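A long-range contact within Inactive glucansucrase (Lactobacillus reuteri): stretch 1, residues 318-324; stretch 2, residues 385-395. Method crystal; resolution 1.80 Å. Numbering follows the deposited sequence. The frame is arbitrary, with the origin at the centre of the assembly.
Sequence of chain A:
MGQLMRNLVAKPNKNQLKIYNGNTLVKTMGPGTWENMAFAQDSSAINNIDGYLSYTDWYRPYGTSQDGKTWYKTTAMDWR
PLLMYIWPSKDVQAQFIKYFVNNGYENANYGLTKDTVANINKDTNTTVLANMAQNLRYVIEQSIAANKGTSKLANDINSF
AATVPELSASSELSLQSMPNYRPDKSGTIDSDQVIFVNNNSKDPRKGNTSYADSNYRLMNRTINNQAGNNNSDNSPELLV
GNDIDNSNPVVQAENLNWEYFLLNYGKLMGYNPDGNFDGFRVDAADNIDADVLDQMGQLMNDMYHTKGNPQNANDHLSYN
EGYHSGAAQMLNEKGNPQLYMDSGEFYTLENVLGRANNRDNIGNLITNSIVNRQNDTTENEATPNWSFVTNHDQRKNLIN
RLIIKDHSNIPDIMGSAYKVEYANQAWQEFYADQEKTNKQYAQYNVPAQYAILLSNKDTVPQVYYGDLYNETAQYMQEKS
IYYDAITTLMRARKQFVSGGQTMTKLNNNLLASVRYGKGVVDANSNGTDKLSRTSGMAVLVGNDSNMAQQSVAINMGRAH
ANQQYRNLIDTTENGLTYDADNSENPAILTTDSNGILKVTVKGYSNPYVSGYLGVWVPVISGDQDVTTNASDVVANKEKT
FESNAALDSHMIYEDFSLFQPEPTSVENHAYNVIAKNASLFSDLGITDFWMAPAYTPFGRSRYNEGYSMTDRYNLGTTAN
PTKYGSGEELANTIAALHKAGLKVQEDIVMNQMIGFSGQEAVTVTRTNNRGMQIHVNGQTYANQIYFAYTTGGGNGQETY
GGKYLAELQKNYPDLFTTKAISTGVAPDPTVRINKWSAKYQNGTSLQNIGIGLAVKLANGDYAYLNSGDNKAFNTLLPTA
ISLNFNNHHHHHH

Stretch 1 (318-324) SYNEGYH
Stretch 2, residues 385-395: NWSFVTNHDQR

Three direct hydrogen bonds join the stretches, and two of them end on one atom. Tyr 323 OH accepts from Gln 394 NE2 at 3.0 Å, with an N-H...O angle of 146°. Tyr 323 OH also accepts from Asn 391 ND2 at 3.1 Å and 160°. The third bond lies at the other end of the contact: Trp 386 NE1 donates to Asn 320 O at 3.0 Å and 151°. The acceptor is backbone, and the CA-to-CB bond of Asn 320 points away from stretch 2, with chi1 at -68° (m).

The Tyr 323 hydroxyl has a third polar partner, a water. Tyr 323 OH donates to this water at 2.8 Å. The water in turn donates to Glu 321 OE2 at 2.8 Å and to Asp 393 OD2 at 2.7 Å. Both its hydrogens therefore go to carboxylates. Glu 321 OE2 and Asp 393 OD2 are only 3.7 Å apart, a close approach of like charges, and the water bridges them. Glu 321 is t at chi1 with chi2 at -133°, between wells. Asp 393 is m, with chi2 at -45°, and its CB points toward stretch 1.

Tyr 323 is m with chi2 at 88°. Its CA-to-CB bond runs sideways, but its end comes nearer to stretch 2. Gln 394 also starts sideways and reaches across with chi1 m, chi2 m and chi3 at -44°. The CA-to-CB bond of Asn 391 points toward stretch 1, with chi1 at 64° (p) and chi2 at 41°.

An asparagine amide can donate and accept, and Asn 391 does both. While ND2 serves the tyrosine, Asn 391 OD1 accepts from Gln 394 N at 3.0 Å and caps the helix that begins at His 392. Asn 391 itself is extended, with phi/psi -137/176. Residues 392-395 are helical, near -65/-38, and the helix continues later in the chain. Arg 395 N donates to Asn 391 O at 3.2 Å; the bond from Gln 394 N to Asn 391 O, at 3.1 Å, is weak.

The packing centres on Trp 386, which has the largest covered area, 103 Å² of the 358 Å² buried in total. Its indole offers a broad apolar face and one N-H donor. Tyr 319 (-150/135) and Trp 386 (-119/145) are buried and in strands, and their CA atoms, 7.2 Å apart, set the register. Strand 319-320 ends with Asn 320 (-101/129); loop follows at Glu 321 (-80/126), Gly 322 (-172/155) and Tyr 323 (-115/12). Both CA-to-CB bonds of the Tyr 319 and Trp 386 pair point toward the other stretch, and both residues are p at chi1. Tyr 319 has chi1 at 37° and chi2 at -84°; Trp 386 has 61° and -58°. Tyr 319 CB sits over one indole face, 3.6 Å from the centroid of the five-membered ring. The edge of the Tyr 319 ring meets the face of the six-membered ring, with centroids 4.8 Å apart and planes at 57°. Glu 321 CA lies at the indole edge, 3.9 Å from Trp 386 CZ2.

Phe 388, p with chi2 at -80°, adds a looser apolar contact: Phe 388 CZ is 4.4 Å from Tyr 323 CE2.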

# COMPACT_ATOMS: atom_id res chain seq x y z
N SER A 318 8.89 14.61 7.29
CA SER A 318 8.69 13.49 6.38
C SER A 318 9.17 12.20 7.03
O SER A 318 10.14 12.20 7.80
CB SER A 318 9.39 13.75 5.03
OG SER A 318 8.83 14.91 4.39
N TYR A 319 8.50 11.09 6.71
CA TYR A 319 8.70 9.83 7.42
C TYR A 319 8.45 8.63 6.51
O TYR A 319 7.45 8.62 5.75
CB TYR A 319 7.84 9.75 8.70
CG TYR A 319 6.44 10.38 8.64
CD1 TYR A 319 6.26 11.75 8.86
CD2 TYR A 319 5.30 9.59 8.48
CE1 TYR A 319 4.99 12.34 8.83
CE2 TYR A 319 4.03 10.17 8.46
CZ TYR A 319 3.88 11.54 8.64
OH TYR A 319 2.62 12.13 8.64
N ASN A 320 9.35 7.65 6.58
CA ASN A 320 9.38 6.52 5.63
C ASN A 320 8.76 5.29 6.22
O ASN A 320 9.14 4.88 7.31
CB ASN A 320 10.82 6.18 5.23
CG ASN A 320 11.48 7.27 4.41
OD1 ASN A 320 10.83 8.22 3.98
ND2 ASN A 320 12.80 7.15 4.20
N GLU A 321 7.83 4.67 5.49
CA GLU A 321 7.22 3.42 5.92
C GLU A 321 8.16 2.28 5.61
O GLU A 321 8.55 2.10 4.47
CB GLU A 321 5.90 3.14 5.23
CG GLU A 321 5.23 1.84 5.68
CD GLU A 321 4.72 0.96 4.55
OE1 GLU A 321 4.94 1.26 3.36
OE2 GLU A 321 4.08 -0.05 4.86
N GLY A 322 8.49 1.49 6.62
CA GLY A 322 9.25 0.26 6.39
C GLY A 322 9.37 -0.62 7.62
O GLY A 322 9.28 -0.14 8.74
N TYR A 323 9.58 -1.91 7.37
CA TYR A 323 9.64 -2.95 8.39
C TYR A 323 11.05 -3.60 8.47
O TYR A 323 11.23 -4.62 9.14
CB TYR A 323 8.54 -4.00 8.12
CG TYR A 323 7.13 -3.46 8.34
CD1 TYR A 323 6.44 -2.82 7.31
CD2 TYR A 323 6.49 -3.56 9.57
CE1 TYR A 323 5.15 -2.31 7.50
CE2 TYR A 323 5.21 -3.05 9.78
CZ TYR A 323 4.55 -2.42 8.74
OH TYR A 323 3.28 -1.90 8.94
N HIS A 324 12.04 -2.97 7.82
CA HIS A 324 13.44 -3.42 7.85
C HIS A 324 14.29 -2.47 8.70
O HIS A 324 14.48 -1.31 8.34
CB HIS A 324 14.02 -3.44 6.45
CG HIS A 324 13.44 -4.51 5.58
ND1 HIS A 324 12.25 -4.36 4.92
CD2 HIS A 324 13.89 -5.75 5.27
CE1 HIS A 324 11.98 -5.46 4.24
NE2 HIS A 324 12.97 -6.32 4.44
N ASN A 385 12.98 8.88 14.54
CA ASN A 385 12.07 7.79 14.21
C ASN A 385 10.62 8.12 14.53
O ASN A 385 10.33 9.02 15.33
CB ASN A 385 12.47 6.50 14.92
CG ASN A 385 12.21 6.55 16.41
OD1 ASN A 385 11.13 6.19 16.88
ND2 ASN A 385 13.19 7.04 17.15
N TRP A 386 9.72 7.39 13.88
CA TRP A 386 8.28 7.41 14.18
C TRP A 386 7.84 6.00 14.60
O TRP A 386 8.42 5.00 14.16
CB TRP A 386 7.42 7.98 13.03
CG TRP A 386 7.44 7.28 11.70
CD1 TRP A 386 8.53 7.03 10.90
CD2 TRP A 386 6.30 6.84 10.96
NE1 TRP A 386 8.13 6.42 9.73
CE2 TRP A 386 6.76 6.31 9.73
CE3 TRP A 386 4.92 6.84 11.21
CZ2 TRP A 386 5.90 5.77 8.76
CZ3 TRP A 386 4.06 6.31 10.25
CH2 TRP A 386 4.56 5.77 9.04
N SER A 387 6.89 5.94 15.52
CA SER A 387 6.48 4.67 16.12
C SER A 387 4.97 4.64 16.20
O SER A 387 4.32 5.68 16.14
CB SER A 387 7.12 4.48 17.52
OG SER A 387 6.82 5.59 18.37
N PHE A 388 4.42 3.45 16.38
CA PHE A 388 2.97 3.29 16.40
C PHE A 388 2.53 2.07 17.19
O PHE A 388 3.29 1.10 17.33
CB PHE A 388 2.47 3.17 14.94
CG PHE A 388 3.06 2.00 14.21
CD1 PHE A 388 4.34 2.08 13.68
CD2 PHE A 388 2.38 0.80 14.14
CE1 PHE A 388 4.92 1.00 13.04
CE2 PHE A 388 2.96 -0.30 13.51
CZ PHE A 388 4.21 -0.19 12.95
N VAL A 389 1.28 2.13 17.66
CA VAL A 389 0.54 0.99 18.23
C VAL A 389 -0.24 0.25 17.13
O VAL A 389 -0.34 -0.98 17.14
CB VAL A 389 -0.44 1.48 19.33
CG1 VAL A 389 -1.41 0.37 19.78
CG2 VAL A 389 0.34 2.01 20.54
N THR A 390 -0.83 1.02 16.20
CA THR A 390 -1.56 0.43 15.07
C THR A 390 -1.35 1.26 13.81
O THR A 390 -1.14 2.46 13.89
CB THR A 390 -3.09 0.36 15.36
OG1 THR A 390 -3.34 0.05 16.74
CG2 THR A 390 -3.77 -0.69 14.47
N ASN A 391 -1.39 0.61 12.65
CA ASN A 391 -1.60 1.31 11.39
C ASN A 391 -2.60 0.53 10.52
O ASN A 391 -3.07 -0.56 10.90
CB ASN A 391 -0.27 1.60 10.67
CG ASN A 391 0.46 0.34 10.25
OD1 ASN A 391 -0.14 -0.63 9.78
ND2 ASN A 391 1.79 0.36 10.42
N HIS A 392 -2.95 1.10 9.37
CA HIS A 392 -3.98 0.51 8.49
C HIS A 392 -3.65 -0.93 8.04
O HIS A 392 -4.55 -1.77 7.95
CB HIS A 392 -4.23 1.40 7.26
CG HIS A 392 -3.05 1.54 6.37
ND1 HIS A 392 -2.04 2.45 6.60
CD2 HIS A 392 -2.67 0.84 5.27
CE1 HIS A 392 -1.12 2.33 5.67
NE2 HIS A 392 -1.48 1.37 4.84
N ASP A 393 -2.37 -1.20 7.81
CA ASP A 393 -1.93 -2.55 7.41
C ASP A 393 -2.04 -3.57 8.53
O ASP A 393 -2.35 -4.74 8.28
CB ASP A 393 -0.49 -2.54 6.91
CG ASP A 393 -0.35 -1.98 5.52
OD1 ASP A 393 -1.16 -2.35 4.64
OD2 ASP A 393 0.59 -1.19 5.30
N GLN A 394 -1.78 -3.15 9.77
CA GLN A 394 -1.86 -4.08 10.90
C GLN A 394 -3.31 -4.48 11.23
O GLN A 394 -3.56 -5.64 11.58
CB GLN A 394 -1.12 -3.53 12.13
CG GLN A 394 0.36 -3.26 11.88
CD GLN A 394 1.09 -4.44 11.26
OE1 GLN A 394 0.90 -5.58 11.67
NE2 GLN A 394 1.91 -4.18 10.26
N ARG A 395 -4.23 -3.53 11.13
CA ARG A 395 -5.65 -3.85 11.24
C ARG A 395 -6.09 -4.80 10.11
O ARG A 395 -6.82 -5.75 10.38
CB ARG A 395 -6.52 -2.60 11.26
CG ARG A 395 -7.98 -2.87 11.60
CD ARG A 395 -8.17 -3.15 13.08
NE ARG A 395 -8.44 -1.91 13.80
CZ ARG A 395 -7.99 -1.58 15.01
NH1 ARG A 395 -7.14 -2.37 15.70
NH2 ARG A 395 -8.36 -0.42 15.54
O HOH W 1 2.33 -0.02 7.06